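Putative lipoprotein (PDB 4EXR) is of unknown function but is a putative lipoprotein that carries two PepSY-type domains and binds a sodium ion in the crystal. Local coordinates at residues 29-40 and 77-85. Residues are numbered along the deposited sequence; the frame is centred on the assembly and turned at random.
Sequences DFKVPYTDAINI and MKIDANTKD
Val-32 and Lys-31 hang on the turn after strand 77-80 by two successive backbone N-H groups. Val-32 N gives its hydrogen to Ala-81 O at 2.9 Å, while Lys-31 N points almost straight (170°) at Asn-82 OD1, 3.2 Å away. The other end of that amide, ND2, donates to a water that also bonds weakly to Asp-29 O. Asp-80 OD1 takes the N-H of Asn-82 nearly along its C-O axis, an Asx turn, and that of Thr-83 from above the carboxylate plane, completing an Asx motif. With chi1 at -179°, Val-32 CG2 lies beside the backbone N, anti to the carbonyl carbon, and packs 3.9 Å from Lys-84 CB. Lys-84 CG lies 3.5 Å from Ile-40 CD1, and bends at chi3 and chi4 swing NZ over to Asp-36 OD2, a long salt bridge (3.5 Å). Further along the helix, Ile-40 meets Ile-79 tip to tip, CG2 to CD1 at 4.0 Å, and crosses selenomethionine Met-77 at about a right angle, CG2 touching CE. Ile-79 CD1 also reaches Ala-37 CB. Helix 34-44 thus packs across strand 73-80, with Tyr-64 of neighbouring strand 61-69 touching Ala-37 and Ala-81 and bonding through its hydroxyl to Val-32 O.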
ATOM      1  N   ASP A  29      21.933   5.836 -16.861  1.00 42.80           N
ATOM      2  CA  ASP A  29      21.430   7.203 -16.916  1.00 39.88           C
ATOM      3  C   ASP A  29      19.950   7.196 -16.584  1.00 41.54           C
ATOM      4  O   ASP A  29      19.188   6.424 -17.160  1.00 48.97           O
ATOM      5  CB  ASP A  29      21.636   7.836 -18.293  1.00 49.48           C
ATOM      6  CG  ASP A  29      20.900   9.168 -18.428  1.00 69.26           C
ATOM      7  OD1 ASP A  29      21.467  10.204 -18.010  1.00 76.98           O
ATOM      8  OD2 ASP A  29      19.746   9.177 -18.924  1.00 60.73           O
ATOM      9  N   PHE A  30      19.535   8.048 -15.652  1.00 32.04           N
ATOM     10  CA  PHE A  30      18.133   8.089 -15.296  1.00 34.68           C
ATOM     11  C   PHE A  30      17.508   9.322 -15.915  1.00 40.91           C
ATOM     12  O   PHE A  30      17.907  10.449 -15.621  1.00 41.11           O
ATOM     13  CB  PHE A  30      17.965   8.034 -13.767  1.00 34.79           C
ATOM     14  CG  PHE A  30      18.647   6.847 -13.154  1.00 38.06           C
ATOM     15  CD1 PHE A  30      18.117   5.570 -13.322  1.00 37.65           C
ATOM     16  CD2 PHE A  30      19.862   6.989 -12.496  1.00 37.76           C
ATOM     17  CE1 PHE A  30      18.757   4.460 -12.791  1.00 36.55           C
ATOM     18  CE2 PHE A  30      20.522   5.879 -11.972  1.00 40.82           C
ATOM     19  CZ  PHE A  30      19.965   4.614 -12.112  1.00 31.51           C
ATOM     20  N   LYS A  31      16.535   9.101 -16.789  1.00 30.20           N
ATOM     21  CA  LYS A  31      15.889  10.207 -17.480  1.00 34.37           C
ATOM     22  C   LYS A  31      15.168  11.149 -16.522  1.00 36.04           C
ATOM     23  O   LYS A  31      15.023  12.337 -16.807  1.00 34.94           O
ATOM     24  CB  LYS A  31      14.926   9.680 -18.538  1.00 32.68           C
ATOM     25  CG  LYS A  31      15.638   8.855 -19.613  1.00 34.09           C
ATOM     26  CD  LYS A  31      14.720   8.606 -20.780  1.00 41.91           C
ATOM     27  CE  LYS A  31      15.380   7.687 -21.792  1.00 35.81           C
ATOM     28  NZ  LYS A  31      16.609   8.257 -22.413  1.00 36.57           N
ATOM     29  N   VAL A  32      14.727  10.609 -15.390  1.00 30.70           N
ATOM     30  CA  VAL A  32      14.047  11.394 -14.359  1.00 33.05           C
ATOM     31  C   VAL A  32      15.036  11.645 -13.234  1.00 30.11           C
ATOM     32  O   VAL A  32      15.487  10.708 -12.575  1.00 29.83           O
ATOM     33  CB  VAL A  32      12.816  10.648 -13.803  1.00 35.57           C
ATOM     34  CG1 VAL A  32      12.085  11.491 -12.739  1.00 30.27           C
ATOM     35  CG2 VAL A  32      11.872  10.268 -14.935  1.00 35.42           C
ATOM     36  N   PRO A  33      15.413  12.910 -13.031  1.00 30.13           N
ATOM     37  CA  PRO A  33      16.346  13.194 -11.935  1.00 32.71           C
ATOM     38  C   PRO A  33      15.635  13.083 -10.576  1.00 29.74           C
ATOM     39  O   PRO A  33      14.404  13.175 -10.505  1.00 28.30           O
ATOM     40  CB  PRO A  33      16.795  14.625 -12.223  1.00 31.98           C
ATOM     41  CG  PRO A  33      15.658  15.232 -12.947  1.00 39.61           C
ATOM     42  CD  PRO A  33      15.014  14.126 -13.757  1.00 34.63           C
ATOM     43  N   TYR A  34      16.394  12.869  -9.507  1.00 28.70           N
ATOM     44  CA  TYR A  34      15.766  12.648  -8.203  1.00 24.01           C
ATOM     45  C   TYR A  34      14.919  13.841  -7.771  1.00 28.26           C
ATOM     46  O   TYR A  34      13.928  13.680  -7.065  1.00 25.27           O
ATOM     47  CB  TYR A  34      16.806  12.281  -7.143  1.00 25.76           C
ATOM     48  CG  TYR A  34      17.473  13.476  -6.505  1.00 32.76           C
ATOM     49  CD1 TYR A  34      18.521  14.136  -7.136  1.00 33.51           C
ATOM     50  CD2 TYR A  34      17.040  13.954  -5.270  1.00 39.82           C
ATOM     51  CE1 TYR A  34      19.128  15.236  -6.550  1.00 36.88           C
ATOM     52  CE2 TYR A  34      17.630  15.049  -4.681  1.00 32.30           C
ATOM     53  CZ  TYR A  34      18.668  15.686  -5.318  1.00 35.50           C
ATOM     54  OH  TYR A  34      19.245  16.776  -4.715  1.00 36.95           O
ATOM     55  N   THR A  35      15.292  15.032  -8.232  1.00 30.71           N
ATOM     56  CA  THR A  35      14.545  16.247  -7.904  1.00 30.43           C
ATOM     57  C   THR A  35      13.148  16.266  -8.514  1.00 33.77           C
ATOM     58  O   THR A  35      12.220  16.826  -7.931  1.00 28.47           O
ATOM     59  CB  THR A  35      15.316  17.522  -8.323  1.00 36.02           C
ATOM     60  OG1 THR A  35      15.748  17.399  -9.681  1.00 35.34           O
ATOM     61  CG2 THR A  35      16.540  17.712  -7.441  1.00 32.65           C
ATOM     62  N   ASP A  36      12.996  15.673  -9.699  1.00 30.17           N
ATOM     63  CA  ASP A  36      11.674  15.524 -10.310  1.00 31.63           C
ATOM     64  C   ASP A  36      10.780  14.573  -9.519  1.00 31.40           C
ATOM     65  O   ASP A  36       9.580  14.810  -9.396  1.00 30.28           O
ATOM     66  CB  ASP A  36      11.781  15.032 -11.763  1.00 32.50           C
ATOM     67  CG  ASP A  36      12.028  16.161 -12.750  1.00 48.57           C
ATOM     68  OD1 ASP A  36      12.048  17.338 -12.328  1.00 50.42           O
ATOM     69  OD2 ASP A  36      12.192  15.865 -13.958  1.00 48.59           O
ATOM     70  N   ALA A  37      11.362  13.499  -8.985  1.00 26.86           N
ATOM     71  CA  ALA A  37      10.606  12.574  -8.136  1.00 28.28           C
ATOM     72  C   ALA A  37      10.125  13.294  -6.863  1.00 30.61           C
ATOM     73  O   ALA A  37       8.974  13.157  -6.449  1.00 30.49           O
ATOM     74  CB  ALA A  37      11.470  11.377  -7.765  1.00 30.64           C
ATOM     75  N   ILE A  38      11.024  14.045  -6.244  1.00 25.00           N
ATOM     76  CA  ILE A  38      10.667  14.893  -5.100  1.00 25.42           C
ATOM     77  C   ILE A  38       9.524  15.850  -5.452  1.00 27.57           C
ATOM     78  O   ILE A  38       8.560  15.981  -4.692  1.00 29.52           O
ATOM     79  CB  ILE A  38      11.888  15.700  -4.611  1.00 26.43           C
ATOM     80  CG1 ILE A  38      12.924  14.764  -3.970  1.00 25.27           C
ATOM     81  CG2 ILE A  38      11.451  16.834  -3.627  1.00 27.39           C
ATOM     82  CD1 ILE A  38      14.242  15.453  -3.612  1.00 26.36           C
ATOM     83  N   ASN A  39       9.619  16.500  -6.612  1.00 26.64           N
ATOM     84  CA  ASN A  39       8.587  17.458  -7.027  1.00 27.37           C
ATOM     85  C   ASN A  39       7.226  16.830  -7.313  1.00 29.81           C
ATOM     86  O   ASN A  39       6.196  17.422  -7.004  1.00 32.67           O
ATOM     87  CB  ASN A  39       9.058  18.296  -8.230  1.00 30.79           C
ATOM     88  CG  ASN A  39      10.202  19.243  -7.870  1.00 39.34           C
ATOM     89  OD1 ASN A  39      10.383  19.603  -6.707  1.00 42.69           O
ATOM     90  ND2 ASN A  39      10.987  19.630  -8.865  1.00 51.99           N
ATOM     91  N   ILE A  40       7.222  15.638  -7.903  1.00 27.99           N
ATOM     92  CA  ILE A  40       5.980  14.903  -8.128  1.00 27.16           C
ATOM     93  C   ILE A  40       5.306  14.614  -6.783  1.00 28.66           C
ATOM     94  O   ILE A  40       4.103  14.841  -6.598  1.00 31.39           O
ATOM     95  CB  ILE A  40       6.240  13.580  -8.892  1.00 33.14           C
ATOM     96  CG1 ILE A  40       6.603  13.866 -10.355  1.00 38.54           C
ATOM     97  CG2 ILE A  40       5.019  12.674  -8.848  1.00 36.26           C
ATOM     98  CD1 ILE A  40       7.239  12.687 -11.044  1.00 35.98           C
HETATM   99  N   MSE A  77       5.178   6.977  -2.486  1.00 25.42           N
HETATM  100  CA  MSE A  77       5.021   6.939  -3.931  1.00 24.96           C
HETATM  101  C   MSE A  77       6.196   6.208  -4.543  1.00 24.97           C
HETATM  102  O   MSE A  77       7.337   6.367  -4.105  1.00 23.49           O
HETATM  103  CB  MSE A  77       4.932   8.343  -4.532  1.00 30.51           C
HETATM  104  CG  MSE A  77       3.670   9.101  -4.165  1.00 29.73           C
HETATM  105 SE   MSE A  77       3.489  10.715  -5.223  0.75 48.35          SE
HETATM  106  CE  MSE A  77       3.116   9.922  -6.955  1.00 37.57           C
ATOM    107  N   LYS A  78       5.907   5.410  -5.553  1.00 25.35           N
ATOM    108  CA  LYS A  78       6.960   4.807  -6.372  1.00 27.65           C
ATOM    109  C   LYS A  78       6.844   5.356  -7.780  1.00 27.03           C
ATOM    110  O   LYS A  78       5.757   5.387  -8.350  1.00 28.84           O
ATOM    111  CB  LYS A  78       6.873   3.284  -6.372  1.00 30.80           C
ATOM    112  CG  LYS A  78       7.249   2.650  -5.035  1.00 33.80           C
ATOM    113  CD  LYS A  78       7.200   1.133  -5.133  1.00 39.23           C
ATOM    114  CE  LYS A  78       7.693   0.490  -3.848  1.00 53.05           C
ATOM    115  NZ  LYS A  78       7.210  -0.917  -3.736  1.00 69.10           N
ATOM    116  N   ILE A  79       7.974   5.803  -8.314  1.00 28.50           N
ATOM    117  CA  ILE A  79       8.026   6.468  -9.605  1.00 26.64           C
ATOM    118  C   ILE A  79       9.115   5.827 -10.454  1.00 24.96           C
ATOM    119  O   ILE A  79      10.259   5.697 -10.007  1.00 26.97           O
ATOM    120  CB  ILE A  79       8.354   7.974  -9.417  1.00 28.60           C
ATOM    121  CG1 ILE A  79       7.249   8.667  -8.611  1.00 29.94           C
ATOM    122  CG2 ILE A  79       8.520   8.655 -10.766  1.00 31.57           C
ATOM    123  CD1 ILE A  79       7.739   9.871  -7.832  1.00 30.76           C
ATOM    124  N   ASP A  80       8.761   5.406 -11.668  1.00 25.37           N
ATOM    125  CA  ASP A  80       9.752   4.896 -12.619  1.00 26.17           C
ATOM    126  C   ASP A  80      10.786   5.973 -12.944  1.00 28.19           C
ATOM    127  O   ASP A  80      10.434   7.075 -13.366  1.00 30.46           O
ATOM    128  CB  ASP A  80       9.053   4.430 -13.900  1.00 30.60           C
ATOM    129  CG  ASP A  80       9.993   3.692 -14.865  1.00 40.16           C
ATOM    130  OD1 ASP A  80      11.054   4.234 -15.239  1.00 36.63           O
ATOM    131  OD2 ASP A  80       9.651   2.559 -15.260  1.00 40.76           O
ATOM    132  N   ALA A  81      12.059   5.644 -12.749  1.00 28.08           N
ATOM    133  CA  ALA A  81      13.148   6.622 -12.845  1.00 30.48           C
ATOM    134  C   ALA A  81      13.492   6.968 -14.298  1.00 32.16           C
ATOM    135  O   ALA A  81      14.331   7.821 -14.556  1.00 32.93           O
ATOM    136  CB  ALA A  81      14.380   6.106 -12.137  1.00 29.25           C
ATOM    137  N   ASN A  82      12.842   6.300 -15.235  1.00 29.33           N
ATOM    138  CA  ASN A  82      13.046   6.608 -16.648  1.00 31.53           C
ATOM    139  C   ASN A  82      11.793   7.128 -17.342  1.00 42.19           C
ATOM    140  O   ASN A  82      11.872   8.005 -18.199  1.00 42.41           O
ATOM    141  CB  ASN A  82      13.636   5.402 -17.388  1.00 36.81           C
ATOM    142  CG  ASN A  82      15.084   5.165 -17.017  1.00 39.68           C
ATOM    143  OD1 ASN A  82      15.943   6.007 -17.284  1.00 35.37           O
ATOM    144  ND2 ASN A  82      15.362   4.031 -16.383  1.00 32.87           N
ATOM    145  N   THR A  83      10.635   6.608 -16.950  1.00 39.56           N
ATOM    146  CA  THR A  83       9.394   6.947 -17.642  1.00 39.55           C
ATOM    147  C   THR A  83       8.526   7.923 -16.869  1.00 42.89           C
ATOM    148  O   THR A  83       7.604   8.513 -17.433  1.00 38.44           O
ATOM    149  CB  THR A  83       8.563   5.694 -17.956  1.00 40.93           C
ATOM    150  OG1 THR A  83       8.032   5.157 -16.742  1.00 39.38           O
ATOM    151  CG2 THR A  83       9.427   4.636 -18.651  1.00 45.10           C
ATOM    152  N   LYS A  84       8.814   8.073 -15.576  1.00 37.23           N
ATOM    153  CA  LYS A  84       8.060   8.962 -14.697  1.00 40.09           C
ATOM    154  C   LYS A  84       6.671   8.411 -14.335  1.00 38.26           C
ATOM    155  O   LYS A  84       5.894   9.086 -13.656  1.00 37.92           O
ATOM    156  CB  LYS A  84       7.963  10.373 -15.296  1.00 45.48           C
ATOM    157  CG  LYS A  84       8.003  11.509 -14.300  1.00 54.53           C
ATOM    158  CD  LYS A  84       7.482  12.803 -14.923  1.00 67.25           C
ATOM    159  CE  LYS A  84       8.421  13.342 -15.988  1.00 73.69           C
ATOM    160  NZ  LYS A  84       9.624  13.995 -15.396  1.00 77.78           N
ATOM    161  N   ASP A  85       6.364   7.189 -14.775  1.00 35.12           N
ATOM    162  CA  ASP A  85       5.100   6.534 -14.409  1.00 33.64           C
ATOM    163  C   ASP A  85       5.010   6.341 -12.895  1.00 33.58           C
ATOM    164  O   ASP A  85       5.971   5.897 -12.272  1.00 32.88           O
ATOM    165  CB  ASP A  85       5.010   5.146 -15.025  1.00 34.55           C
ATOM    166  CG  ASP A  85       4.898   5.177 -16.537  1.00 58.88           C
ATOM    167  OD1 ASP A  85       4.224   6.089 -17.071  1.00 64.67           O
ATOM    168  OD2 ASP A  85       5.493   4.283 -17.186  1.00 55.61           O
TER
HETATM  169  O   HOH W   1      18.259   3.356 -16.369  1.00 45.59           O